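Local atomic coordinates of putative laminarinase (Phanerochaete chrysosporium, PDB entry 2CL2), a protein that probably hydrolyses beta-1,3-glucosidic bonds of laminarin-type glucans, as a secreted fungal glycosidase of glycosyl hydrolase family 16. Residues Phe87-Met92 with Ala287-Ala292. Residues are numbered along the deposited sequence; the frame is centred on the assembly and turned at random.
Sequences FDVRHM and AYWDIA. With MAN (alpha-D-mannopyranose), chain B.
The backbone oxygen of Asp290 takes two amide protons at once, from Arg90 N at 2.8 Å and from His91 N at 3.2 Å, because the edge of residues 87-92 carries one residue more than the strand beside it. Both of these residues therefore face Asp290. The guanidinium of Arg90 comes over the outer side of the sheet, its NH1 2.9 Å from Asp290 OD1 in a salt bridge that uses the syn lone pair of the carboxylate and lies close to the guanidinium plane, although the two planes stand 67° apart. Ala292 CB covers one guanidinium face, and Asp50 O accepts a bond from NH2. A leucine in place of Arg90 would probably leave the Asp290 carboxylate without its charged mate and Ala292 without its flat cover. His91 lies face to face with Tyr288 in an offset stack, centroids 3.8 Å apart. With CG anti to the backbone N (chi1 -163°), the imidazole also directs ND1 to Tyr288 O, 2.8 Å away and in the ring plane, which fixes its rotation. On the opposite, buried face, Met92 CB sits over the six-membered ring of Trp289, while Val89 CG1 meets the edge of that indole at CE3, 3.9 Å away; Trp289 NE1 is held by Asn250 O, and Ile249 and Ile119 of the second sheet pack against the Trp289 side chain. The whole is a classic beta bulge, Arg90 and His91 opposite Asp290, where the chain of strand 83-89 runs on antiparallel to strand 288-297, in one of the two packed sheets of the beta-jelly-roll sandwich of family 16 glycosidases.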
ATOM      1  N   PHE A  87      -5.313   8.224  -3.108  1.00  4.81           N
ATOM      2  CA  PHE A  87      -4.166   8.492  -2.248  1.00  4.86           C
ATOM      3  C   PHE A  87      -3.262   9.484  -2.954  1.00  5.12           C
ATOM      4  O   PHE A  87      -2.750   9.186  -4.039  1.00  5.12           O
ATOM      5  CB  PHE A  87      -3.365   7.205  -2.010  1.00  4.86           C
ATOM      6  CG  PHE A  87      -4.147   6.104  -1.345  1.00  4.98           C
ATOM      7  CD1 PHE A  87      -3.954   5.799   0.001  1.00  5.77           C
ATOM      8  CD2 PHE A  87      -5.050   5.353  -2.068  1.00  4.55           C
ATOM      9  CE1 PHE A  87      -4.676   4.771   0.606  1.00  5.60           C
ATOM     10  CE2 PHE A  87      -5.772   4.339  -1.471  1.00  5.42           C
ATOM     11  CZ  PHE A  87      -5.591   4.045  -0.134  1.00  6.13           C
ATOM     12  N   ASP A  88      -3.079  10.654  -2.349  1.00  4.95           N
ATOM     13  CA  ASP A  88      -2.187  11.690  -2.873  1.00  4.95           C
ATOM     14  C   ASP A  88      -0.916  11.582  -2.034  1.00  4.68           C
ATOM     15  O   ASP A  88      -0.897  12.001  -0.886  1.00  4.70           O
ATOM     16  CB  ASP A  88      -2.857  13.064  -2.734  1.00  5.35           C
ATOM     17  CG  ASP A  88      -2.005  14.205  -3.259  1.00  6.28           C
ATOM     18  OD1 ASP A  88      -0.848  13.993  -3.641  1.00  6.72           O
ATOM     19  OD2 ASP A  88      -2.510  15.353  -3.279  1.00  8.82           O
ATOM     20  N   VAL A  89       0.115  10.981  -2.620  1.00  4.73           N
ATOM     21  CA  VAL A  89       1.301  10.545  -1.887  1.00  4.75           C
ATOM     22  C   VAL A  89       2.535  11.284  -2.369  1.00  4.79           C
ATOM     23  O   VAL A  89       2.917  11.159  -3.526  1.00  4.82           O
ATOM     24  CB  VAL A  89       1.531   9.040  -2.069  1.00  4.73           C
ATOM     25  CG1 VAL A  89       2.762   8.565  -1.278  1.00  5.04           C
ATOM     26  CG2 VAL A  89       0.287   8.258  -1.678  1.00  4.36           C
ATOM     27  N   ARG A  90       3.156  12.053  -1.481  1.00  4.44           N
ATOM     28  CA  ARG A  90       4.341  12.826  -1.834  1.00  5.13           C
ATOM     29  C   ARG A  90       5.614  11.991  -1.745  1.00  5.21           C
ATOM     30  O   ARG A  90       6.562  12.237  -2.483  1.00  4.93           O
ATOM     31  CB  ARG A  90       4.495  14.022  -0.905  1.00  5.75           C
ATOM     32  CG  ARG A  90       3.264  14.911  -0.800  1.00  6.01           C
ATOM     33  CD  ARG A  90       3.628  16.194  -0.087  1.00  6.63           C
ATOM     34  NE  ARG A  90       2.506  17.111   0.111  1.00  7.63           N
ATOM     35  CZ  ARG A  90       1.849  17.295   1.252  1.00  7.40           C
ATOM     36  NH1 ARG A  90       2.132  16.609   2.348  1.00  8.68           N
ATOM     37  NH2 ARG A  90       0.863  18.173   1.293  1.00  8.46           N
ATOM     38  N   HIS A  91       5.632  11.020  -0.837  1.00  4.50           N
ATOM     39  CA  HIS A  91       6.823  10.221  -0.554  1.00  4.62           C
ATOM     40  C   HIS A  91       6.362   8.882  -0.004  1.00  4.34           C
ATOM     41  O   HIS A  91       5.403   8.825   0.776  1.00  4.43           O
ATOM     42  CB  HIS A  91       7.679  10.936   0.498  1.00  4.65           C
ATOM     43  CG  HIS A  91       9.096  10.442   0.601  1.00  4.83           C
ATOM     44  ND1 HIS A  91       9.466   9.390   1.414  1.00  4.50           N
ATOM     45  CD2 HIS A  91      10.241  10.896   0.031  1.00  5.02           C
ATOM     46  CE1 HIS A  91      10.774   9.210   1.325  1.00  4.40           C
ATOM     47  NE2 HIS A  91      11.266  10.111   0.494  1.00  5.84           N
ATOM     48  N   MET A  92       7.066   7.819  -0.373  1.00  4.47           N
ATOM     49  CA  MET A  92       6.827   6.510   0.228  1.00  4.50           C
ATOM     50  C   MET A  92       8.141   6.020   0.826  1.00  4.75           C
ATOM     51  O   MET A  92       9.218   6.486   0.454  1.00  4.73           O
ATOM     52  CB  MET A  92       6.290   5.493  -0.789  1.00  4.27           C
ATOM     53  CG  MET A  92       7.313   5.012  -1.817  1.00  4.53           C
ATOM     54  SD  MET A  92       6.729   3.569  -2.742  1.00  5.29           S
ATOM     55  CE  MET A  92       5.369   4.262  -3.683  1.00  6.31           C
ATOM     56  N   ALA A 287      12.782   6.331   5.223  1.00  5.34           N
ATOM     57  CA  ALA A 287      11.746   5.301   5.292  1.00  5.39           C
ATOM     58  C   ALA A 287      10.473   5.904   5.880  1.00  5.13           C
ATOM     59  O   ALA A 287      10.048   5.550   6.976  1.00  5.48           O
ATOM     60  CB  ALA A 287      12.233   4.102   6.120  1.00  5.30           C
ATOM     61  N   TYR A 288       9.874   6.833   5.139  1.00  4.90           N
ATOM     62  CA  TYR A 288       8.648   7.486   5.573  1.00  5.01           C
ATOM     63  C   TYR A 288       7.666   7.643   4.432  1.00  4.90           C
ATOM     64  O   TYR A 288       8.046   7.811   3.276  1.00  5.22           O
ATOM     65  CB  TYR A 288       8.933   8.862   6.209  1.00  5.52           C
ATOM     66  CG  TYR A 288       9.515   9.917   5.286  1.00  5.96           C
ATOM     67  CD1 TYR A 288       8.701  10.837   4.634  1.00  6.61           C
ATOM     68  CD2 TYR A 288      10.886  10.019   5.097  1.00  5.97           C
ATOM     69  CE1 TYR A 288       9.233  11.805   3.799  1.00  6.25           C
ATOM     70  CE2 TYR A 288      11.429  10.991   4.270  1.00  6.92           C
ATOM     71  CZ  TYR A 288      10.605  11.879   3.626  1.00  6.88           C
ATOM     72  OH  TYR A 288      11.157  12.832   2.788  1.00  9.14           O
ATOM     73  N   TRP A 289       6.394   7.566   4.792  1.00  4.44           N
ATOM     74  CA  TRP A 289       5.304   8.030   3.962  1.00  4.31           C
ATOM     75  C   TRP A 289       5.107   9.514   4.250  1.00  4.75           C
ATOM     76  O   TRP A 289       5.159   9.927   5.407  1.00  4.77           O
ATOM     77  CB  TRP A 289       4.000   7.343   4.357  1.00  4.11           C
ATOM     78  CG  TRP A 289       3.878   5.897   4.035  1.00  3.57           C
ATOM     79  CD1 TRP A 289       4.082   4.846   4.869  1.00  4.19           C
ATOM     80  CD2 TRP A 289       3.435   5.345   2.793  1.00  3.56           C
ATOM     81  NE1 TRP A 289       3.812   3.667   4.215  1.00  3.58           N
ATOM     82  CE2 TRP A 289       3.419   3.946   2.934  1.00  4.01           C
ATOM     83  CE3 TRP A 289       3.093   5.900   1.561  1.00  4.47           C
ATOM     84  CZ2 TRP A 289       3.038   3.091   1.893  1.00  3.94           C
ATOM     85  CZ3 TRP A 289       2.720   5.053   0.530  1.00  3.96           C
ATOM     86  CH2 TRP A 289       2.699   3.667   0.700  1.00  4.06           C
ATOM     87  N   ASP A 290       4.853  10.296   3.203  1.00  4.92           N
ATOM     88  CA  ASP A 290       4.394  11.669   3.326  1.00  5.41           C
ATOM     89  C   ASP A 290       3.145  11.700   2.458  1.00  5.28           C
ATOM     90  O   ASP A 290       3.241  11.591   1.243  1.00  4.91           O
ATOM     91  CB  ASP A 290       5.465  12.652   2.835  1.00  5.92           C
ATOM     92  CG  ASP A 290       4.993  14.091   2.809  1.00  7.00           C
ATOM     93  OD1 ASP A 290       3.785  14.339   2.926  1.00  8.15           O
ATOM     94  OD2 ASP A 290       5.852  14.981   2.639  1.00 10.31           O
ATOM     95  N   ILE A 291       1.990  11.804   3.107  1.00  5.40           N
ATOM     96  CA  ILE A 291       0.696  11.698   2.441  1.00  5.41           C
ATOM     97  C   ILE A 291      -0.023  13.036   2.561  1.00  5.00           C
ATOM     98  O   ILE A 291      -0.192  13.570   3.660  1.00  5.05           O
ATOM     99  CB  ILE A 291      -0.139  10.534   3.041  1.00  5.71           C
ATOM    100  CG1 ILE A 291       0.543   9.209   2.691  1.00  6.42           C
ATOM    101  CG2 ILE A 291      -1.576  10.563   2.538  1.00  6.04           C
ATOM    102  CD1 ILE A 291       0.147   8.051   3.567  1.00  6.70           C
ATOM    103  N   ALA A 292      -0.417  13.588   1.418  1.00  4.96           N
ATOM    104  CA  ALA A 292      -1.138  14.857   1.380  1.00  5.61           C
ATOM    105  C   ALA A 292      -2.622  14.675   1.699  1.00  5.61           C
ATOM    106  O   ALA A 292      -3.228  15.539   2.326  1.00  6.51           O
ATOM    107  CB  ALA A 292      -0.979  15.500   0.023  1.00  5.73           C
TER
HETATM  108  C1  MAN B   5       6.790  22.722  -0.088  1.00 25.23           C
HETATM  109  C2  MAN B   5       5.605  23.539  -0.577  1.00 26.08           C
HETATM  110  C3  MAN B   5       4.276  22.876  -0.250  1.00 25.40           C
HETATM  111  C4  MAN B   5       4.270  21.422  -0.704  1.00 24.63           C
HETATM  112  C5  MAN B   5       5.540  20.691  -0.271  1.00 23.68           C
HETATM  113  C6  MAN B   5       5.618  19.334  -0.955  1.00 22.67           C
HETATM  114  O2  MAN B   5       5.718  23.690  -1.967  1.00 28.30           O
HETATM  115  O3  MAN B   5       3.232  23.574  -0.895  1.00 25.75           O
HETATM  116  O4  MAN B   5       3.141  20.782  -0.147  1.00 24.30           O
HETATM  117  O5  MAN B   5       6.711  21.416  -0.616  1.00 24.04           O
HETATM  118  O6  MAN B   5       6.611  18.554  -0.324  1.00 21.33           O